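Local coordinates for alkaline serine protease AL20 (Nesterenkonia abyssinica, PDB 3CP7), which probably hydrolyses peptide bonds as a secreted, thermostable serine endopeptidase of the trypsin-like family, suited to alkaline conditions, at residues T35-G40 against G181-T186; F55-A60 against A95-K100; T111-A116 against P172-N177; Y125-Y130 against Q158-N163. All coordinates share one frame; numbering follows the deposited sequence.

Contact 1 of 4, residues T35-G40 against G181-T186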
loop_
_atom_site.group_PDB
_atom_site.type_symbol
_atom_site.label_atom_id
_atom_site.label_comp_id
_atom_site.label_asym_id
_atom_site.label_seq_id
_atom_site.Cartn_x
_atom_site.Cartn_y
_atom_site.Cartn_z
ATOM N N THR A 35 8.391 -8.247 9.979
ATOM C CA THR A 35 7.847 -6.897 9.824
ATOM C C THR A 35 8.424 -5.909 10.824
ATOM O O THR A 35 8.403 -6.151 12.037
ATOM C CB THR A 35 6.313 -6.916 9.925
ATOM O OG1 THR A 35 5.781 -7.764 8.904
ATOM C CG2 THR A 35 5.711 -5.522 9.713
ATOM N N VAL A 36 8.919 -4.790 10.291
ATOM C CA VAL A 36 9.301 -3.642 11.120
ATOM C C VAL A 36 8.391 -2.444 10.853
ATOM O O VAL A 36 7.985 -2.184 9.708
ATOM C CB VAL A 36 10.791 -3.231 10.956
ATOM C CG1 VAL A 36 11.720 -4.337 11.440
ATOM C CG2 VAL A 36 11.121 -2.849 9.507
ATOM N N ALA A 37 8.075 -1.726 11.923
ATOM C CA ALA A 37 7.357 -0.463 11.842
ATOM C C ALA A 37 8.359 0.655 11.669
ATOM O O ALA A 37 9.432 0.664 12.294
ATOM C CB ALA A 37 6.568 -0.235 13.099
ATOM N N THR A 38 7.995 1.609 10.821
ATOM C CA THR A 38 8.830 2.779 10.598
ATOM C C THR A 38 7.943 3.939 10.144
ATOM O O THR A 38 6.708 3.845 10.215
ATOM C CB THR A 38 9.974 2.457 9.594
ATOM O OG1 THR A 38 10.927 3.525 9.598
ATOM C CG2 THR A 38 9.459 2.231 8.174
ATOM N N ALA A 39 8.557 5.037 9.710
ATOM C CA ALA A 39 7.805 6.174 9.159
ATOM C C ALA A 39 7.638 5.996 7.659
ATOM O O ALA A 39 8.509 5.441 6.986
ATOM C CB ALA A 39 8.519 7.490 9.458
ATOM N N GLY A 40 6.529 6.494 7.125
ATOM C CA GLY A 40 6.327 6.492 5.678
ATOM C C GLY A 40 7.472 7.164 4.946
ATOM O O GLY A 40 7.943 6.652 3.930
ATOM N N GLY A 181 6.893 -1.771 26.338
ATOM C CA GLY A 181 5.463 -1.562 26.114
ATOM C C GLY A 181 5.032 -1.773 24.669
ATOM O O GLY A 181 5.859 -2.045 23.790
ATOM N N ALA A 182 3.731 -1.656 24.423
ATOM C CA ALA A 182 3.198 -1.774 23.068
ATOM C C ALA A 182 3.581 -0.547 22.248
ATOM O O ALA A 182 3.495 0.588 22.732
ATOM C CB ALA A 182 1.676 -1.943 23.093
ATOM N N GLN A 183 4.015 -0.786 21.012
ATOM C CA GLN A 183 4.270 0.327 20.110
ATOM C C GLN A 183 2.961 0.972 19.691
ATOM O O GLN A 183 2.004 0.282 19.337
ATOM C CB GLN A 183 5.048 -0.136 18.877
ATOM C CG GLN A 183 5.310 1.025 17.921
ATOM C CD GLN A 183 6.385 0.753 16.908
ATOM O OE1 GLN A 183 6.977 -0.334 16.868
ATOM N NE2 GLN A 183 6.663 1.752 16.081
ATOM N N ASN A 184 2.918 2.300 19.725
ATOM C CA ASN A 184 1.685 3.002 19.436
ATOM C C ASN A 184 1.856 4.302 18.631
ATOM O O ASN A 184 0.898 5.053 18.435
ATOM C CB ASN A 184 0.914 3.222 20.736
ATOM C CG ASN A 184 -0.477 3.780 20.520
ATOM O OD1 ASN A 184 -1.330 3.175 19.834
ATOM N ND2 ASN A 184 -0.741 4.923 21.141
ATOM N N SER A 185 3.078 4.542 18.159
ATOM C CA SER A 185 3.335 5.564 17.140
ATOM C C SER A 185 4.774 5.400 16.677
ATOM O O SER A 185 5.449 4.399 17.007
ATOM C CB SER A 185 3.046 6.994 17.640
ATOM O OG SER A 185 3.113 7.919 16.560
ATOM N N THR A 186 5.235 6.387 15.923
ATOM C CA THR A 186 6.548 6.369 15.342
ATOM C C THR A 186 7.046 7.831 15.327
ATOM O O THR A 186 6.226 8.761 15.214
ATOM C CB THR A 186 6.292 5.723 13.962
ATOM O OG1 THR A 186 6.730 4.349 13.848
ATOM C CG2 THR A 186 6.193 6.649 12.721
HETATM O O HOH W 1 9.291 1.836 14.787
#
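This buried seam lies between the two beta-barrels of the chymotrypsin fold, where Ala37 and Ala39 of segment 35-40 meet Gln183 and Thr186 of segment 181-186. The touching parts run in similar directions, 21° apart, yet belong to different sheets, and side chains and a water join them. Gln183 stretches across with CG anti to its backbone nitrogen (chi1 180°), which carries NE2 to 3.6 Å from Ala37 CB. NE2 donates twice: to Ser185 O at 3.1 Å (158° at hydrogen), with Ser185 O close to the Gln183 amide plane but NE2 tilted from the Ser185 carbonyl plane, and to a water 2.9 Å from NE2. That water donates to Ala37 O at 2.8 Å, so it bridges the barrels, while OE1 is bonded to Asn26. A leucine in place of Gln183 would probably leave this water and Ser185 O without their amide donor. Asn184 and Ser185 form a classic bulge, both facing Trp173. Ala39 touches the probable Ser-His-Asp triad (Ser169, His41, Asp91), which places the seam beside the likely catalytic cleft. Thr186 OG1 bonds weakly to Ser185 O and lies 3.7 Å from Thr38 O; Thr186 CG2 rests 3.9 Å from Ala39 CA.

Contact 2 of 4, residues F55-A60 against A95-K100; sequences FVFAPA and AVLETK
Ala95 N makes a probable hydrogen bond to Val36 O, which sets strand 93-97 beside strand 35-38, and the methyl of Ala95 faces Phe55. Across the contact itself everything is apolar. Ala95 CB sits 3.7 Å from Phe55 CE2 and 4.0 Å from Phe55 CZ, at an oblique angle to the ring. One step on, the CD1 branch of Leu97 comes within 3.8 Å of Phe57 CD1 and 3.9 Å of Phe57 CB, the two side chains crossing at about a right angle. Both phenylalanines place CG anti to the backbone nitrogen (chi1 -176° and 177°), which sends their rings the same way off the strand.

The two strands are not sheet neighbours. In this closed six-stranded antiparallel barrel, the N-terminal one of the trypsin-like fold, strand 71-78 lies between them, and Phe55 and Phe57 bond through their backbones to Ala73 and Trp71 of it. The CA atoms of Phe57 and Leu97 are accordingly 8.2 Å apart. Val36 and Val12 also pack on Phe57, consistent with a filled barrel interior. Pro59 N stands 4.0 Å above one face of the Phe57 ring, offset toward its rim. The Leu97 side chain packs in turn on Trp71 of strand 71-78 and on Val36 of strand 35-38.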
loop_
_atom_site.group_PDB
_atom_site.type_symbol
_atom_site.label_atom_id
_atom_site.label_comp_id
_atom_site.label_asym_id
_atom_site.label_seq_id
_atom_site.Cartn_x
_atom_site.Cartn_y
_atom_site.Cartn_z
ATOM N N PHE A 55 16.729 -0.353 1.195
ATOM C CA PHE A 55 16.302 -0.240 2.582
ATOM C C PHE A 55 16.843 -1.426 3.362
ATOM O O PHE A 55 16.559 -2.584 3.035
ATOM C CB PHE A 55 14.773 -0.187 2.648
ATOM C CG PHE A 55 14.201 0.036 4.033
ATOM C CD1 PHE A 55 13.603 1.247 4.355
ATOM C CD2 PHE A 55 14.195 -0.986 4.978
ATOM C CE1 PHE A 55 13.036 1.457 5.614
ATOM C CE2 PHE A 55 13.634 -0.798 6.245
ATOM C CZ PHE A 55 13.053 0.435 6.562
ATOM N N VAL A 56 17.609 -1.120 4.403
ATOM C CA VAL A 56 18.227 -2.143 5.239
ATOM C C VAL A 56 17.990 -1.822 6.716
ATOM O O VAL A 56 18.067 -0.667 7.115
ATOM C CB VAL A 56 19.754 -2.230 4.935
ATOM C CG1 VAL A 56 20.498 -2.965 6.008
ATOM C CG2 VAL A 56 19.997 -2.888 3.585
ATOM N N PHE A 57 17.736 -2.861 7.503
ATOM C CA PHE A 57 17.442 -2.731 8.923
ATOM C C PHE A 57 18.511 -3.453 9.731
ATOM O O PHE A 57 18.830 -4.605 9.440
ATOM C CB PHE A 57 16.070 -3.341 9.229
ATOM C CG PHE A 57 15.694 -3.326 10.700
ATOM C CD1 PHE A 57 15.557 -4.523 11.407
ATOM C CD2 PHE A 57 15.449 -2.120 11.364
ATOM C CE1 PHE A 57 15.190 -4.509 12.750
ATOM C CE2 PHE A 57 15.080 -2.107 12.704
ATOM C CZ PHE A 57 14.969 -3.307 13.401
ATOM N N ALA A 58 19.060 -2.764 10.727
ATOM C CA ALA A 58 20.128 -3.304 11.575
ATOM C C ALA A 58 19.665 -3.366 13.027
ATOM O O ALA A 58 19.768 -2.375 13.757
ATOM C CB ALA A 58 21.387 -2.448 11.450
ATOM N N PRO A 59 19.146 -4.532 13.455
ATOM C CA PRO A 59 18.679 -4.660 14.840
ATOM C C PRO A 59 19.804 -4.434 15.841
ATOM O O PRO A 59 20.922 -4.928 15.644
ATOM C CB PRO A 59 18.191 -6.115 14.935
ATOM C CG PRO A 59 18.151 -6.636 13.557
ATOM C CD PRO A 59 18.950 -5.756 12.662
ATOM N N ALA A 60 19.518 -3.692 16.904
ATOM C CA ALA A 60 20.480 -3.492 17.998
ATOM C C ALA A 60 21.797 -2.857 17.538
ATOM O O ALA A 60 22.847 -3.070 18.155
ATOM C CB ALA A 60 20.745 -4.825 18.748
ATOM N N ALA A 95 8.009 -2.275 6.834
ATOM C CA ALA A 95 8.871 -2.941 5.861
ATOM C C ALA A 95 8.915 -4.416 6.201
ATOM O O ALA A 95 9.121 -4.804 7.356
ATOM C CB ALA A 95 10.274 -2.334 5.871
ATOM N N VAL A 96 8.697 -5.232 5.177
ATOM C CA VAL A 96 8.772 -6.679 5.313
ATOM C C VAL A 96 10.146 -7.126 4.816
ATOM O O VAL A 96 10.510 -6.876 3.662
ATOM C CB VAL A 96 7.653 -7.370 4.519
ATOM C CG1 VAL A 96 7.710 -8.879 4.728
ATOM C CG2 VAL A 96 6.291 -6.822 4.942
ATOM N N LEU A 97 10.902 -7.752 5.715
ATOM C CA LEU A 97 12.301 -8.059 5.471
ATOM C C LEU A 97 12.522 -9.450 4.915
ATOM O O LEU A 97 11.670 -10.328 5.016
ATOM C CB LEU A 97 13.122 -7.857 6.757
ATOM C CG LEU A 97 12.944 -6.494 7.454
ATOM C CD1 LEU A 97 13.767 -6.445 8.717
ATOM C CD2 LEU A 97 13.264 -5.291 6.543
ATOM N N GLU A 98 13.689 -9.617 4.308
ATOM C CA GLU A 98 14.139 -10.898 3.792
ATOM C C GLU A 98 14.210 -11.961 4.883
ATOM O O GLU A 98 14.252 -11.663 6.089
ATOM C CB GLU A 98 15.527 -10.734 3.166
ATOM C CG GLU A 98 16.626 -10.417 4.185
ATOM C CD GLU A 98 18.015 -10.293 3.580
ATOM O OE1 GLU A 98 18.335 -11.046 2.632
ATOM O OE2 GLU A 98 18.799 -9.456 4.078
ATOM N N THR A 99 14.223 -13.212 4.429
ATOM C CA THR A 99 14.510 -14.360 5.258
ATOM C C THR A 99 15.911 -14.843 4.871
ATOM O O THR A 99 16.257 -14.863 3.687
ATOM C CB THR A 99 13.456 -15.456 5.016
ATOM O OG1 THR A 99 12.173 -14.984 5.447
ATOM C CG2 THR A 99 13.772 -16.713 5.782
ATOM N N LYS A 100 16.725 -15.174 5.871
ATOM C CA LYS A 100 18.110 -15.589 5.638
ATOM C C LYS A 100 18.261 -17.067 5.938
ATOM O O LYS A 100 18.236 -17.465 7.102
ATOM C CB LYS A 100 19.060 -14.808 6.537
ATOM C CG LYS A 100 19.176 -13.343 6.218
ATOM C CD LYS A 100 20.162 -12.718 7.175
ATOM C CE LYS A 100 20.285 -11.238 6.947
ATOM N NZ LYS A 100 21.489 -10.740 7.657
#

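Contact 3 of 4, residues T111-A116 against P172-N177; sequences TASPIA and PWFLGN
Ala116 and Leu175, whose CA atoms are 8.9 Å apart, mark the nearest backbone approach between an extended loop without regular structure, 111-116, and strand 172-175. The spacing is too wide for direct strand pairing, and the strand of Gln183 lies between the two: the loop backbone bonds to Gln183 at Pro114 and Ala116, and strand 183-191 is the sheet neighbour of 172-175. One residue before Pro114, Ser113 bonds through its backbone to Ile27 and Ala29, so that the loop runs between the two barrels of the trypsin-like fold.

Ser113 and Phe174 carry most of the contact. Ser113 holds OG anti to its carbonyl carbon (chi1 -64°), and from there OG comes to 3.3 Å from Phe174 CE2 and 3.7 Å from Phe174 CZ, obliquely to the ring, with Ser113 CB 3.9 Å from CE2. The hydroxyl is bonded elsewhere, to Asn26 ND2. Further along, Ala116 CB lies 4.4 Å from Leu175 CD1, a loose apolar touch.

With neither a hydrogen bond nor a charge pair between the segments, the chemistry implies van der Waals packing, with a hydroxyl oxygen close against the ring, while the polar bonds to Asn26 and Gln183 probably determine how the loop sits against it.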
loop_
_atom_site.group_PDB
_atom_site.type_symbol
_atom_site.label_atom_id
_atom_site.label_comp_id
_atom_site.label_asym_id
_atom_site.label_seq_id
_atom_site.Cartn_x
_atom_site.Cartn_y
_atom_site.Cartn_z
ATOM N N THR A 111 12.376 -12.047 19.701
ATOM C CA THR A 111 11.358 -11.218 20.329
ATOM C C THR A 111 10.909 -10.125 19.365
ATOM O O THR A 111 11.496 -9.947 18.285
ATOM C CB THR A 111 11.865 -10.622 21.666
ATOM O OG1 THR A 111 10.769 -10.062 22.403
ATOM C CG2 THR A 111 12.943 -9.559 21.450
ATOM N N ALA A 112 9.833 -9.442 19.759
ATOM C CA ALA A 112 9.245 -8.358 18.979
ATOM C C ALA A 112 8.348 -7.572 19.906
ATOM O O ALA A 112 7.882 -8.083 20.929
ATOM C CB ALA A 112 8.415 -8.920 17.836
ATOM N N SER A 113 8.089 -6.319 19.547
ATOM C CA SER A 113 7.147 -5.503 20.304
ATOM C C SER A 113 5.707 -5.823 19.940
ATOM O O SER A 113 5.402 -6.036 18.764
ATOM C CB SER A 113 7.369 -4.036 19.975
ATOM O OG SER A 113 8.651 -3.637 20.384
ATOM N N PRO A 114 4.805 -5.789 20.940
ATOM C CA PRO A 114 3.390 -5.762 20.587
ATOM C C PRO A 114 3.095 -4.405 19.946
ATOM O O PRO A 114 3.877 -3.459 20.108
ATOM C CB PRO A 114 2.660 -5.896 21.937
ATOM C CG PRO A 114 3.697 -5.906 23.004
ATOM C CD PRO A 114 5.042 -5.659 22.390
ATOM N N ILE A 115 1.981 -4.313 19.238
ATOM C CA ILE A 115 1.589 -3.057 18.598
ATOM C C ILE A 115 0.116 -2.837 18.902
ATOM O O ILE A 115 -0.672 -3.786 18.915
ATOM C CB ILE A 115 1.924 -3.086 17.084
ATOM C CG1 ILE A 115 1.630 -1.739 16.410
ATOM C CG2 ILE A 115 1.215 -4.259 16.386
ATOM C CD1 ILE A 115 2.216 -1.634 15.006
ATOM N N ALA A 116 -0.238 -1.587 19.181
ATOM C CA ALA A 116 -1.586 -1.219 19.628
ATOM C C ALA A 116 -2.154 -0.092 18.773
ATOM O O ALA A 116 -1.421 0.794 18.311
ATOM C CB ALA A 116 -1.575 -0.801 21.104
ATOM N N PRO A 172 10.413 3.833 17.299
ATOM C CA PRO A 172 9.145 3.509 17.945
ATOM C C PRO A 172 8.775 4.421 19.110
ATOM O O PRO A 172 9.655 4.871 19.860
ATOM C CB PRO A 172 9.378 2.091 18.469
ATOM C CG PRO A 172 10.859 2.055 18.743
ATOM C CD PRO A 172 11.479 2.866 17.633
ATOM N N TRP A 173 7.477 4.677 19.254
ATOM C CA TRP A 173 6.920 5.201 20.503
ATOM C C TRP A 173 6.263 4.040 21.225
ATOM O O TRP A 173 5.351 3.410 20.693
ATOM C CB TRP A 173 5.834 6.229 20.225
ATOM C CG TRP A 173 6.283 7.559 19.721
ATOM C CD1 TRP A 173 7.434 7.855 19.022
ATOM C CD2 TRP A 173 5.544 8.783 19.821
ATOM N NE1 TRP A 173 7.467 9.207 18.729
ATOM C CE2 TRP A 173 6.312 9.788 19.189
ATOM C CE3 TRP A 173 4.306 9.127 20.396
ATOM C CZ2 TRP A 173 5.884 11.119 19.119
ATOM C CZ3 TRP A 173 3.879 10.446 20.316
ATOM C CH2 TRP A 173 4.662 11.424 19.683
ATOM N N PHE A 174 6.722 3.765 22.441
ATOM C CA PHE A 174 6.106 2.734 23.273
ATOM C C PHE A 174 5.263 3.385 24.351
ATOM O O PHE A 174 5.688 4.362 24.981
ATOM C CB PHE A 174 7.173 1.859 23.936
ATOM C CG PHE A 174 8.071 1.161 22.963
ATOM C CD1 PHE A 174 9.423 1.459 22.895
ATOM C CD2 PHE A 174 7.553 0.188 22.117
ATOM C CE1 PHE A 174 10.249 0.791 21.989
ATOM C CE2 PHE A 174 8.373 -0.476 21.199
ATOM C CZ PHE A 174 9.720 -0.181 21.143
ATOM N N LEU A 175 4.063 2.849 24.543
ATOM C CA LEU A 175 3.249 3.242 25.684
ATOM C C LEU A 175 3.998 2.933 26.980
ATOM O O LEU A 175 4.552 1.845 27.135
ATOM C CB LEU A 175 1.898 2.528 25.647
ATOM C CG LEU A 175 0.988 3.055 24.534
ATOM C CD1 LEU A 175 -0.111 2.058 24.179
ATOM C CD2 LEU A 175 0.400 4.400 24.921
ATOM N N GLY A 176 4.025 3.904 27.891
ATOM C CA GLY A 176 4.617 3.697 29.211
ATOM C C GLY A 176 6.107 3.962 29.285
ATOM O O GLY A 176 6.666 4.652 28.427
ATOM N N ASN A 177 6.767 3.424 30.317
ATOM C CA ASN A 177 8.188 3.709 30.517
ATOM C C ASN A 177 9.052 2.544 30.065
ATOM O O ASN A 177 8.848 1.395 30.475
ATOM C CB ASN A 177 8.512 4.144 31.970
ATOM C CG ASN A 177 9.495 5.358 32.027
ATOM O OD1 ASN A 177 10.686 5.233 31.743
ATOM N ND2 ASN A 177 8.973 6.528 32.373
#

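Contact 4 of 4, residues Y125-Y130 against Q158-N163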
loop_
_atom_site.group_PDB
_atom_site.type_symbol
_atom_site.label_atom_id
_atom_site.label_comp_id
_atom_site.label_asym_id
_atom_site.label_seq_id
_atom_site.Cartn_x
_atom_site.Cartn_y
_atom_site.Cartn_z
ATOM N N TYR A 125 4.622 8.274 26.813
ATOM C CA TYR A 125 5.420 7.487 25.889
ATOM C C TYR A 125 6.896 7.512 26.206
ATOM O O TYR A 125 7.417 8.485 26.765
ATOM C CB TYR A 125 5.272 8.030 24.460
ATOM C CG TYR A 125 3.920 7.792 23.837
ATOM C CD1 TYR A 125 2.939 8.784 23.858
ATOM C CD2 TYR A 125 3.612 6.565 23.234
ATOM C CE1 TYR A 125 1.692 8.574 23.283
ATOM C CE2 TYR A 125 2.363 6.342 22.657
ATOM C CZ TYR A 125 1.399 7.357 22.696
ATOM O OH TYR A 125 0.164 7.178 22.133
ATOM N N SER A 126 7.561 6.436 25.793
ATOM C CA SER A 126 9.000 6.371 25.658
ATOM C C SER A 126 9.301 6.145 24.177
ATOM O O SER A 126 8.869 5.137 23.599
ATOM C CB SER A 126 9.547 5.205 26.482
ATOM O OG SER A 126 9.250 5.396 27.855
ATOM N N ALA A 127 9.996 7.100 23.563
ATOM C CA ALA A 127 10.314 7.045 22.128
ATOM C C ALA A 127 11.804 6.819 21.943
ATOM O O ALA A 127 12.612 7.333 22.712
ATOM C CB ALA A 127 9.885 8.327 21.439
ATOM N N TYR A 128 12.167 6.048 20.923
ATOM C CA TYR A 128 13.551 5.630 20.710
ATOM C C TYR A 128 13.972 5.859 19.278
ATOM O O TYR A 128 13.140 5.843 18.369
ATOM C CB TYR A 128 13.725 4.146 21.086
ATOM C CG TYR A 128 13.540 3.945 22.563
ATOM C CD1 TYR A 128 12.269 3.789 23.106
ATOM C CD2 TYR A 128 14.635 3.944 23.427
ATOM C CE1 TYR A 128 12.083 3.641 24.478
ATOM C CE2 TYR A 128 14.459 3.791 24.804
ATOM C CZ TYR A 128 13.186 3.657 25.313
ATOM O OH TYR A 128 12.983 3.502 26.663
ATOM N N GLY A 129 15.265 6.051 19.064
ATOM C CA GLY A 129 15.768 6.132 17.705
ATOM C C GLY A 129 17.264 6.289 17.647
ATOM O O GLY A 129 17.939 6.320 18.693
ATOM N N TYR A 130 17.767 6.390 16.420
ATOM C CA TYR A 130 19.179 6.576 16.131
ATOM C C TYR A 130 19.419 7.950 15.499
ATOM O O TYR A 130 19.713 8.045 14.303
ATOM C CB TYR A 130 19.677 5.463 15.215
ATOM C CG TYR A 130 19.820 4.139 15.926
ATOM C CD1 TYR A 130 18.724 3.281 16.087
ATOM C CD2 TYR A 130 21.045 3.755 16.464
ATOM C CE1 TYR A 130 18.848 2.072 16.748
ATOM C CE2 TYR A 130 21.182 2.543 17.135
ATOM C CZ TYR A 130 20.082 1.702 17.264
ATOM O OH TYR A 130 20.204 0.497 17.916
ATOM N N GLN A 158 0.389 13.756 17.389
ATOM C CA GLN A 158 0.668 14.157 18.770
ATOM C C GLN A 158 2.142 14.456 18.928
ATOM O O GLN A 158 2.973 13.902 18.204
ATOM C CB GLN A 158 0.278 13.059 19.756
ATOM C CG GLN A 158 -1.166 12.615 19.658
ATOM C CD GLN A 158 -1.530 11.668 20.780
ATOM O OE1 GLN A 158 -2.132 12.074 21.772
ATOM N NE2 GLN A 158 -1.128 10.413 20.654
ATOM N N GLY A 159 2.457 15.327 19.881
ATOM C CA GLY A 159 3.832 15.698 20.148
ATOM C C GLY A 159 4.262 15.323 21.545
ATOM O O GLY A 159 3.459 15.338 22.480
ATOM N N ILE A 160 5.538 14.973 21.673
ATOM C CA ILE A 160 6.163 14.778 22.980
ATOM C C ILE A 160 7.460 15.578 23.086
ATOM O O ILE A 160 8.114 15.831 22.085
ATOM C CB ILE A 160 6.468 13.275 23.275
ATOM C CG1 ILE A 160 7.375 12.651 22.189
ATOM C CG2 ILE A 160 5.171 12.496 23.445
ATOM C CD1 ILE A 160 7.859 11.229 22.494
ATOM N N PRO A 161 7.859 15.959 24.313
ATOM C CA PRO A 161 9.166 16.603 24.450
ATOM C C PRO A 161 10.280 15.640 24.045
ATOM O O PRO A 161 10.325 14.503 24.536
ATOM C CB PRO A 161 9.251 16.941 25.947
ATOM C CG PRO A 161 8.241 16.067 26.616
ATOM C CD PRO A 161 7.156 15.813 25.605
ATOM N N CYS A 162 11.150 16.074 23.139
ATOM C CA CYS A 162 12.156 15.181 22.575
ATOM C C CYS A 162 13.201 15.943 21.799
ATOM O O CYS A 162 12.867 16.705 20.899
ATOM C CB CYS A 162 11.481 14.184 21.629
ATOM S SG CYS A 162 12.583 12.917 20.994
ATOM N N ASN A 163 14.464 15.705 22.125
ATOM C CA ASN A 163 15.564 16.425 21.496
ATOM C C ASN A 163 16.230 15.669 20.339
ATOM O O ASN A 163 17.224 16.134 19.805
ATOM C CB ASN A 163 16.609 16.842 22.551
ATOM C CG ASN A 163 17.352 15.656 23.132
ATOM O OD1 ASN A 163 17.005 14.505 22.879
ATOM N ND2 ASN A 163 18.382 15.935 23.925
HETATM O O HOH W 2 -1.688 8.836 23.278
#
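Two strands of the C-terminal antiparallel sheet, 125-129 and 158-161, meet here through Ala127, Tyr125, Ile160 and Gln158. Their axes pass 9.0 Å apart and cross at -82°, almost perpendicular. The apolar part centres on Ile160. Its CG1 is set between the backbone nitrogen and the carbonyl carbon (chi1 57°), a crowded position, and the extended branch brings CD1 to 3.7 Å from Ala127 CB. The other branch, CG2, lies 4.4 Å from Tyr125 CD1, oblique to that ring.

Strand 142-150 runs between these two in the sheet, which forms the second barrel of the chymotrypsin fold, and the strong crossing angle reflects the coiling of the sheet. The Cys144-Cys162 disulfide ties Cys162, near the end of segment 158-163, to strand 142-150, at the very residue, Cys144, whose backbone bonds to Ala127. Trp173, from the next strand, packs against Ala127 and Ile160, and its ring meets that of Tyr125.

At the polar end, Tyr125 OH and Gln158 NE2 stand 3.8 Å apart, and the ring and amide planes are 88° from one another. A water joins them, 2.7 Å from Tyr125 OH and accepting from Gln158 NE2 at 3.1 Å. The same amide is also fixed by its oxygen, Gln158 OE1, which takes the backbone N-H of Gly122.

Overall arrangement
The centre of contact 1 is about 5 Å from the centre of the chain, and the contact touches contacts 2 and 3 directly. Contact 2, centres about 14 Å apart, continues into the N-terminal barrel, where Val36 CG1 packs 3.7 Å from Phe57 CE1. Contact 3, centres about 8 Å apart, joins contact 1 through probable bonds from Gln183 N to Pro114 O and from Asn184 N to Trp173 O, both 2.8 Å. Contact 3 joins contact 4 through a probable hydrogen bond from Phe174 N to Ser126 O, 2.8 Å. Contacts 2 and 4, with centres about 23 Å apart, lie on opposite sides of the chain centre. Contact 1 reaches the probable Ser169-His41-Asp91 triad, through Ala39.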